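Organophosphorus hydrolase (Pseudomonas pseudoalcaligenes, PDB 4LE6) probably hydrolyses organophosphate triesters as a phosphotriesterase of the metallo-beta-lactamase superfamily, using two zinc ions. Local coordinates at residues E130-L136 with Y157-E163. Numbering follows the deposited sequence.
Sequences EQVDTVL and YPNATVE
Strands 134-136 and 161-163 are extended (phi -143 to -83°, psi 114 to 136°) and pair in parallel, axes 4.7 Å apart at 14°. Thr134 matches Thr161, Val135 Val162 and Leu136 Glu163. Val135 and Val162 project to one face, the other four to the opposite. Three backbone hydrogen bonds set this register: Thr161 N to Asp133 O (2.9 Å), Val135 N to Thr161 O and Glu163 N to Val135 O (both 2.8 Å). A type I turn, Tyr157 to Ala160, precedes strand 161-163. Asn159 (chi1 m) donates a hydrogen bond from ND2 to Glu130 O (2.8 Å). One water links Val132 O to Asn159 N. A second donates to Asp133 O and Asn159 O and accepts from Thr161 OG1. Asp133 OD1 accepts from Thr134 OG1 (2.7 Å) and Asn99 ND2, OD2 from Leu100 N. Val135 CG2 packs on Ala160 CB (3.7 Å). This beta-alpha-beta unit of the metallo-beta-lactamase fold connects through helix 142-145. Strand 161-163 edges its mixed sheet within this chain; strand 100-103 flanks 134-136, and Tyr157 packs against helix 118-124.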
ATOM      1  N   GLU A 130       3.196  10.936 -25.340  1.00 22.39           N
ATOM      2  CA  GLU A 130       3.686  12.050 -26.148  1.00 25.57           C
ATOM      3  C   GLU A 130       4.100  13.250 -25.298  1.00 25.78           C
ATOM      4  O   GLU A 130       4.840  14.108 -25.765  1.00 24.79           O
ATOM      5  CB  GLU A 130       2.626  12.495 -27.158  1.00 29.55           C
ATOM      6  CG  GLU A 130       2.362  11.477 -28.258  1.00 37.94           C
ATOM      7  CD  GLU A 130       1.492  10.304 -27.801  1.00 41.14           C
ATOM      8  OE1 GLU A 130       0.864  10.370 -26.712  1.00 32.93           O
ATOM      9  OE2 GLU A 130       1.440   9.304 -28.544  1.00 47.58           O
ATOM     10  N   GLN A 131       3.623  13.309 -24.055  1.00 22.70           N
ATOM     11  CA  GLN A 131       3.940  14.433 -23.161  1.00 22.86           C
ATOM     12  C   GLN A 131       5.276  14.275 -22.430  1.00 22.64           C
ATOM     13  O   GLN A 131       5.800  15.234 -21.854  1.00 21.74           O
ATOM     14  CB  GLN A 131       2.830  14.614 -22.115  1.00 23.53           C
ATOM     15  CG  GLN A 131       1.465  15.010 -22.697  1.00 27.10           C
ATOM     16  CD  GLN A 131       0.365  15.032 -21.635  1.00 28.25           C
ATOM     17  OE1 GLN A 131       0.236  14.101 -20.846  1.00 28.08           O
ATOM     18  NE2 GLN A 131      -0.389  16.113 -21.582  1.00 25.68           N
ATOM     19  N   VAL A 132       5.816  13.068 -22.412  1.00 22.73           N
ATOM     20  CA  VAL A 132       7.036  12.834 -21.663  1.00 22.79           C
ATOM     21  C   VAL A 132       8.194  13.452 -22.444  1.00 23.36           C
ATOM     22  O   VAL A 132       8.432  13.065 -23.584  1.00 25.83           O
ATOM     23  CB  VAL A 132       7.250  11.334 -21.442  1.00 21.54           C
ATOM     24  CG1 VAL A 132       8.620  11.066 -20.797  1.00 20.98           C
ATOM     25  CG2 VAL A 132       6.131  10.780 -20.579  1.00 23.12           C
ATOM     26  N   ASP A 133       8.882  14.433 -21.851  1.00 22.98           N
ATOM     27  CA  ASP A 133       9.978  15.128 -22.538  1.00 23.14           C
ATOM     28  C   ASP A 133      11.354  14.571 -22.159  1.00 23.07           C
ATOM     29  O   ASP A 133      12.343  14.814 -22.846  1.00 21.49           O
ATOM     30  CB  ASP A 133       9.933  16.646 -22.276  1.00 26.40           C
ATOM     31  CG  ASP A 133      10.231  16.997 -20.824  1.00 26.82           C
ATOM     32  OD1 ASP A 133      11.409  16.946 -20.418  1.00 27.49           O
ATOM     33  OD2 ASP A 133       9.289  17.329 -20.080  1.00 27.23           O
ATOM     34  N   THR A 134      11.415  13.804 -21.081  1.00 22.34           N
ATOM     35  CA  THR A 134      12.659  13.185 -20.648  1.00 23.79           C
ATOM     36  C   THR A 134      12.381  11.791 -20.092  1.00 21.76           C
ATOM     37  O   THR A 134      11.423  11.606 -19.339  1.00 20.78           O
ATOM     38  CB  THR A 134      13.332  13.974 -19.517  1.00 27.41           C
ATOM     39  OG1 THR A 134      13.478  15.345 -19.891  1.00 29.00           O
ATOM     40  CG2 THR A 134      14.707  13.398 -19.210  1.00 29.81           C
ATOM     41  N   VAL A 135      13.216  10.825 -20.475  1.00 20.43           N
ATOM     42  CA  VAL A 135      13.217   9.502 -19.857  1.00 23.70           C
ATOM     43  C   VAL A 135      14.600   9.266 -19.247  1.00 26.69           C
ATOM     44  O   VAL A 135      15.602   9.394 -19.945  1.00 27.63           O
ATOM     45  CB  VAL A 135      12.907   8.386 -20.871  1.00 26.22           C
ATOM     46  CG1 VAL A 135      13.017   7.007 -20.207  1.00 27.05           C
ATOM     47  CG2 VAL A 135      11.504   8.564 -21.461  1.00 24.43           C
ATOM     48  N   LEU A 136      14.657   8.964 -17.948  1.00 24.18           N
ATOM     49  CA  LEU A 136      15.916   8.637 -17.280  1.00 27.72           C
ATOM     50  C   LEU A 136      15.926   7.148 -16.979  1.00 26.08           C
ATOM     51  O   LEU A 136      15.003   6.639 -16.352  1.00 23.52           O
ATOM     52  CB  LEU A 136      16.061   9.405 -15.958  1.00 26.46           C
ATOM     53  CG  LEU A 136      15.759  10.902 -15.994  1.00 22.96           C
ATOM     54  CD1 LEU A 136      15.729  11.472 -14.582  1.00 25.31           C
ATOM     55  CD2 LEU A 136      16.775  11.616 -16.853  1.00 23.20           C
ATOM     56  N   TYR A 157       7.952   6.615 -26.099  1.00 25.25           N
ATOM     57  CA  TYR A 157       8.006   8.026 -25.684  1.00 25.83           C
ATOM     58  C   TYR A 157       8.711   8.851 -26.771  1.00 23.20           C
ATOM     59  O   TYR A 157       9.868   9.250 -26.637  1.00 25.45           O
ATOM     60  CB  TYR A 157       8.668   8.129 -24.308  1.00 26.50           C
ATOM     61  CG  TYR A 157       7.917   7.248 -23.345  1.00 21.51           C
ATOM     62  CD1 TYR A 157       6.679   7.649 -22.835  1.00 18.87           C
ATOM     63  CD2 TYR A 157       8.375   5.989 -23.012  1.00 20.72           C
ATOM     64  CE1 TYR A 157       5.953   6.841 -22.014  1.00 18.06           C
ATOM     65  CE2 TYR A 157       7.632   5.155 -22.163  1.00 17.36           C
ATOM     66  CZ  TYR A 157       6.428   5.590 -21.670  1.00 19.30           C
ATOM     67  OH  TYR A 157       5.665   4.798 -20.819  1.00 20.44           O
ATOM     68  N   PRO A 158       7.996   9.095 -27.870  1.00 21.69           N
ATOM     69  CA  PRO A 158       8.612   9.606 -29.105  1.00 22.42           C
ATOM     70  C   PRO A 158       9.152  11.034 -29.023  1.00 23.96           C
ATOM     71  O   PRO A 158       9.883  11.453 -29.924  1.00 25.60           O
ATOM     72  CB  PRO A 158       7.454   9.555 -30.109  1.00 22.25           C
ATOM     73  CG  PRO A 158       6.226   9.694 -29.277  1.00 20.84           C
ATOM     74  CD  PRO A 158       6.551   8.864 -28.039  1.00 22.68           C
ATOM     75  N   ASN A 159       8.764  11.789 -28.000  1.00 23.19           N
ATOM     76  CA  ASN A 159       9.221  13.164 -27.872  1.00 24.21           C
ATOM     77  C   ASN A 159      10.236  13.346 -26.751  1.00 24.09           C
ATOM     78  O   ASN A 159      10.613  14.478 -26.428  1.00 21.98           O
ATOM     79  CB  ASN A 159       8.020  14.075 -27.660  1.00 23.79           C
ATOM     80  CG  ASN A 159       7.024  13.967 -28.795  1.00 27.23           C
ATOM     81  OD1 ASN A 159       7.404  13.842 -29.961  1.00 26.94           O
ATOM     82  ND2 ASN A 159       5.750  14.002 -28.463  1.00 27.55           N
ATOM     83  N   ALA A 160      10.686  12.231 -26.177  1.00 24.76           N
ATOM     84  CA  ALA A 160      11.530  12.281 -25.003  1.00 24.47           C
ATOM     85  C   ALA A 160      13.002  12.247 -25.339  1.00 24.18           C
ATOM     86  O   ALA A 160      13.445  11.573 -26.275  1.00 23.23           O
ATOM     87  CB  ALA A 160      11.195  11.141 -24.044  1.00 23.44           C
ATOM     88  N   THR A 161      13.763  12.994 -24.556  1.00 24.19           N
ATOM     89  CA  THR A 161      15.211  12.839 -24.536  1.00 24.49           C
ATOM     90  C   THR A 161      15.497  11.685 -23.588  1.00 24.26           C
ATOM     91  O   THR A 161      15.024  11.688 -22.453  1.00 25.95           O
ATOM     92  CB  THR A 161      15.866  14.112 -24.042  1.00 28.82           C
ATOM     93  OG1 THR A 161      15.557  15.173 -24.961  1.00 31.82           O
ATOM     94  CG2 THR A 161      17.388  13.948 -23.930  1.00 31.36           C
ATOM     95  N   VAL A 162      16.240  10.688 -24.050  1.00 27.14           N
ATOM     96  CA  VAL A 162      16.514   9.508 -23.229  1.00 29.35           C
ATOM     97  C   VAL A 162      17.932   9.560 -22.659  1.00 30.69           C
ATOM     98  O   VAL A 162      18.907   9.606 -23.397  1.00 33.10           O
ATOM     99  CB  VAL A 162      16.336   8.209 -24.038  1.00 32.40           C
ATOM    100  CG1 VAL A 162      16.586   6.973 -23.150  1.00 32.41           C
ATOM    101  CG2 VAL A 162      14.925   8.161 -24.644  1.00 29.36           C
ATOM    102  N   GLU A 163      18.036   9.520 -21.336  1.00 30.45           N
ATOM    103  CA  GLU A 163      19.328   9.589 -20.654  0.52 32.81           C
ATOM    104  C   GLU A 163      19.785   8.186 -20.275  1.00 31.95           C
ATOM    105  O   GLU A 163      19.166   7.545 -19.433  1.00 31.61           O
ATOM    106  CB  GLU A 163      19.204  10.455 -19.398  0.52 33.60           C
ATOM    107  CG  GLU A 163      20.363  10.346 -18.397  0.52 35.52           C
ATOM    108  CD  GLU A 163      21.606  11.094 -18.818  0.52 36.47           C
ATOM    109  OE1 GLU A 163      22.583  11.069 -18.043  0.52 33.92           O
ATOM    110  OE2 GLU A 163      21.613  11.701 -19.908  0.52 40.16           O
TER
HETATM  111  O   HOH W   1       7.488  11.421 -25.444  1.00 20.55           O
HETATM  112  O   HOH W   2      12.674  15.966 -25.356  1.00 32.86           O